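Local coordinates for phenolic acid decarboxylase (Sedimentibacter hydroxybenzoicus, PDB 7AE5), which catalyses the reversible, non-oxidative decarboxylation of 4-hydroxybenzoate and 3,4-dihydroxybenzoate, using prenylated FMN and manganese, to detoxify phenolic compounds under anaerobic conditions, at residues 209-217 against 230-240. Numbering follows the deposited sequence.
With RB (rubidium ion), chain R.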
loop_
_atom_site.group_PDB
_atom_site.type_symbol
_atom_site.label_atom_id
_atom_site.label_comp_id
_atom_site.label_asym_id
_atom_site.label_seq_id
_atom_site.Cartn_x
_atom_site.Cartn_y
_atom_site.Cartn_z
ATOM N N ASN C 209 -5.898 38.656 34.342
ATOM C CA ASN C 209 -6.463 37.758 35.336
ATOM C C ASN C 209 -5.387 36.877 35.954
ATOM O O ASN C 209 -4.268 36.760 35.444
ATOM C CB ASN C 209 -7.550 36.862 34.724
ATOM C CG ASN C 209 -8.815 37.624 34.392
ATOM O OD1 ASN C 209 -9.486 38.151 35.279
ATOM N ND2 ASN C 209 -9.155 37.677 33.110
ATOM N N ASN C 210 -5.758 36.271 37.081
ATOM C CA ASN C 210 -5.102 35.113 37.674
ATOM C C ASN C 210 -4.810 34.122 36.552
ATOM O O ASN C 210 -5.713 33.797 35.770
ATOM C CB ASN C 210 -6.017 34.523 38.756
ATOM C CG ASN C 210 -5.502 33.220 39.356
ATOM O OD1 ASN C 210 -4.440 32.714 39.002
ATOM N ND2 ASN C 210 -6.277 32.670 40.282
ATOM N N PRO C 211 -3.567 33.648 36.418
ATOM C CA PRO C 211 -3.248 32.749 35.295
ATOM C C PRO C 211 -4.105 31.495 35.240
ATOM O O PRO C 211 -4.294 30.940 34.150
ATOM C CB PRO C 211 -1.765 32.415 35.523
ATOM C CG PRO C 211 -1.475 32.818 36.942
ATOM C CD PRO C 211 -2.369 33.983 37.206
ATOM N N LEU C 212 -4.637 31.030 36.374
ATOM C CA LEU C 212 -5.499 29.851 36.340
ATOM C C LEU C 212 -6.867 30.174 35.758
ATOM O O LEU C 212 -7.524 29.288 35.197
ATOM C CB LEU C 212 -5.657 29.254 37.738
ATOM C CG LEU C 212 -4.597 28.242 38.176
ATOM C CD1 LEU C 212 -4.467 27.113 37.163
ATOM C CD2 LEU C 212 -3.267 28.920 38.413
ATOM N N VAL C 213 -7.318 31.422 35.885
ATOM C CA VAL C 213 -8.590 31.815 35.289
ATOM C C VAL C 213 -8.490 31.784 33.770
ATOM O O VAL C 213 -9.351 31.220 33.085
ATOM C CB VAL C 213 -9.016 33.202 35.800
ATOM C CG1 VAL C 213 -10.220 33.707 35.019
ATOM C CG2 VAL C 213 -9.315 33.145 37.286
ATOM N N THR C 214 -7.433 32.393 33.223
ATOM C CA THR C 214 -7.180 32.307 31.789
ATOM C C THR C 214 -7.033 30.857 31.347
ATOM O O THR C 214 -7.461 30.486 30.248
ATOM C CB THR C 214 -5.924 33.103 31.430
ATOM O OG1 THR C 214 -6.035 34.436 31.944
ATOM C CG2 THR C 214 -5.736 33.163 29.921
ATOM N N PHE C 215 -6.432 30.023 32.200
ATOM C CA PHE C 215 -6.285 28.605 31.890
ATOM C C PHE C 215 -7.645 27.934 31.727
ATOM O O PHE C 215 -7.909 27.283 30.710
ATOM C CB PHE C 215 -5.467 27.919 32.983
ATOM C CG PHE C 215 -4.856 26.611 32.560
ATOM C CD1 PHE C 215 -3.876 26.571 31.581
ATOM C CD2 PHE C 215 -5.253 25.423 33.151
ATOM C CE1 PHE C 215 -3.306 25.368 31.198
ATOM C CE2 PHE C 215 -4.688 24.218 32.773
ATOM C CZ PHE C 215 -3.713 24.191 31.794
ATOM N N MET C 216 -8.525 28.082 32.721
ATOM C CA MET C 216 -9.855 27.491 32.611
ATOM C C MET C 216 -10.640 28.104 31.463
ATOM O O MET C 216 -11.419 27.413 30.794
ATOM C CB MET C 216 -10.629 27.663 33.912
ATOM C CG MET C 216 -12.039 27.138 33.810
ATOM S SD MET C 216 -13.171 28.340 33.077
ATOM C CE MET C 216 -12.554 29.884 33.781
ATOM N N ALA C 217 -10.471 29.408 31.236
ATOM C CA ALA C 217 -11.160 30.048 30.123
ATOM C C ALA C 217 -10.685 29.475 28.796
ATOM O O ALA C 217 -11.481 29.287 27.869
ATOM C CB ALA C 217 -10.947 31.561 30.174
ATOM N N PHE C 230 -13.768 25.173 38.945
ATOM C CA PHE C 230 -12.638 24.472 38.346
ATOM C C PHE C 230 -11.335 25.216 38.605
ATOM O O PHE C 230 -10.295 24.589 38.845
ATOM C CB PHE C 230 -12.861 24.283 36.847
ATOM C CG PHE C 230 -11.785 23.478 36.175
ATOM C CD1 PHE C 230 -11.549 22.166 36.550
ATOM C CD2 PHE C 230 -11.010 24.032 35.170
ATOM C CE1 PHE C 230 -10.558 21.421 35.937
ATOM C CE2 PHE C 230 -10.019 23.290 34.550
ATOM C CZ PHE C 230 -9.793 21.983 34.936
ATOM N N VAL C 231 -11.370 26.550 38.556
ATOM C CA VAL C 231 -10.199 27.336 38.935
ATOM C C VAL C 231 -9.773 26.991 40.355
ATOM O O VAL C 231 -8.581 26.829 40.641
ATOM C CB VAL C 231 -10.490 28.842 38.781
ATOM C CG1 VAL C 231 -9.357 29.664 39.378
ATOM C CG2 VAL C 231 -10.704 29.197 37.320
ATOM N N GLY C 232 -10.741 26.860 41.264
ATOM C CA GLY C 232 -10.416 26.438 42.615
ATOM C C GLY C 232 -9.808 25.049 42.659
ATOM O O GLY C 232 -8.898 24.784 43.449
ATOM N N ALA C 233 -10.298 24.145 41.806
ATOM C CA ALA C 233 -9.737 22.801 41.757
ATOM C C ALA C 233 -8.294 22.826 41.270
ATOM O O ALA C 233 -7.456 22.051 41.746
ATOM C CB ALA C 233 -10.593 21.907 40.860
ATOM N N LEU C 234 -7.982 23.716 40.324
ATOM C CA LEU C 234 -6.610 23.845 39.850
ATOM C C LEU C 234 -5.713 24.540 40.866
ATOM O O LEU C 234 -4.486 24.426 40.770
ATOM C CB LEU C 234 -6.581 24.599 38.522
ATOM C CG LEU C 234 -7.420 23.994 37.395
ATOM C CD1 LEU C 234 -7.167 24.730 36.090
ATOM C CD2 LEU C 234 -7.126 22.508 37.243
ATOM N N GLN C 235 -6.292 25.257 41.829
ATOM C CA GLN C 235 -5.541 25.858 42.920
ATOM C C GLN C 235 -5.413 24.923 44.117
ATOM O O GLN C 235 -5.246 25.396 45.248
ATOM C CB GLN C 235 -6.189 27.178 43.345
ATOM C CG GLN C 235 -6.239 28.218 42.237
ATOM C CD GLN C 235 -6.757 29.562 42.712
ATOM O OE1 GLN C 235 -6.220 30.609 42.349
ATOM N NE2 GLN C 235 -7.806 29.540 43.527
ATOM N N ASP C 236 -5.501 23.610 43.887
ATOM C CA ASP C 236 -5.341 22.593 44.925
ATOM C C ASP C 236 -6.358 22.757 46.051
ATOM O O ASP C 236 -6.059 22.487 47.217
ATOM C CB ASP C 236 -3.915 22.590 45.484
ATOM C CG ASP C 236 -3.400 21.190 45.755
ATOM O OD1 ASP C 236 -2.301 21.060 46.332
ATOM O OD2 ASP C 236 -4.096 20.218 45.389
ATOM N N GLY C 237 -7.568 23.197 45.714
ATOM C CA GLY C 237 -8.636 23.292 46.688
ATOM C C GLY C 237 -8.765 24.621 47.394
ATOM O O GLY C 237 -9.327 24.666 48.494
ATOM N N VAL C 238 -8.269 25.701 46.807
ATOM C CA VAL C 238 -8.368 27.039 47.380
ATOM C C VAL C 238 -9.355 27.838 46.534
ATOM O O VAL C 238 -9.082 28.094 45.353
ATOM C CB VAL C 238 -7.001 27.737 47.442
ATOM C CG1 VAL C 238 -7.164 29.176 47.908
ATOM C CG2 VAL C 238 -6.061 26.976 48.364
ATOM N N PRO C 239 -10.498 28.247 47.083
ATOM C CA PRO C 239 -11.488 28.963 46.271
ATOM C C PRO C 239 -10.964 30.311 45.800
ATOM O O PRO C 239 -10.150 30.955 46.462
ATOM C CB PRO C 239 -12.678 29.132 47.225
ATOM C CG PRO C 239 -12.450 28.134 48.320
ATOM C CD PRO C 239 -10.966 28.024 48.459
ATOM N N MET C 240 -11.444 30.729 44.635
ATOM C CA MET C 240 -11.135 32.041 44.092
ATOM C C MET C 240 -12.258 33.018 44.418
ATOM O O MET C 240 -13.395 32.627 44.697
ATOM C CB MET C 240 -10.920 31.973 42.578
ATOM C CG MET C 240 -12.135 31.508 41.799
ATOM S SD MET C 240 -12.036 31.955 40.058
ATOM C CE MET C 240 -11.423 33.633 40.182
HETATM RB RB RB R . -13.841 27.348 30.428
#
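Helices 211-217 and 227-234 pack here as a buried, mostly apolar pair in the Rift-related domain; the axes of 211-217 and 230-234 approach to 9.3 Å with 123° between their directions. Val-231 sits in the middle: its CG2 lies 3.7 Å from Met-216 CB, while CG1 faces Leu-212 CB and Val-213 CG2. On one flank Leu-234 CB meets Leu-212 CD1 at 3.6 Å, and Leu-234 CD1 comes up to the edge of the Phe-215 ring, in its plane. On another, the methyl of Met-240 touches Val-213 CG2. The polar end is a short chain of hydrogen bonds. Asn-210, the N-cap, takes Leu-212 N on OD1 and donates ND2 to Gln-235 OE1 (2.9 Å), which lies close to the Asn-210 amide plane, whereas ND2 stands above the Gln-235 carbonyl plane; Gln-235 NE2 donates to backbone O of Val-238, just beyond the Schellman motif closing helix 227-234. At the far end Met-216 CG abuts Phe-230 CD2 (3.5 Å), and bends at chi2 (-83°) and chi3 bring SD round to rubidium, 2.9 Å away. Met-216 O also binds the ion. Thr-219, Tyr-223, Val-164 and Glu-227 complete this monovalent-cation site, the last two joining it to the predicted prenylated FMN and manganese pocket of this UbiD-family enzyme.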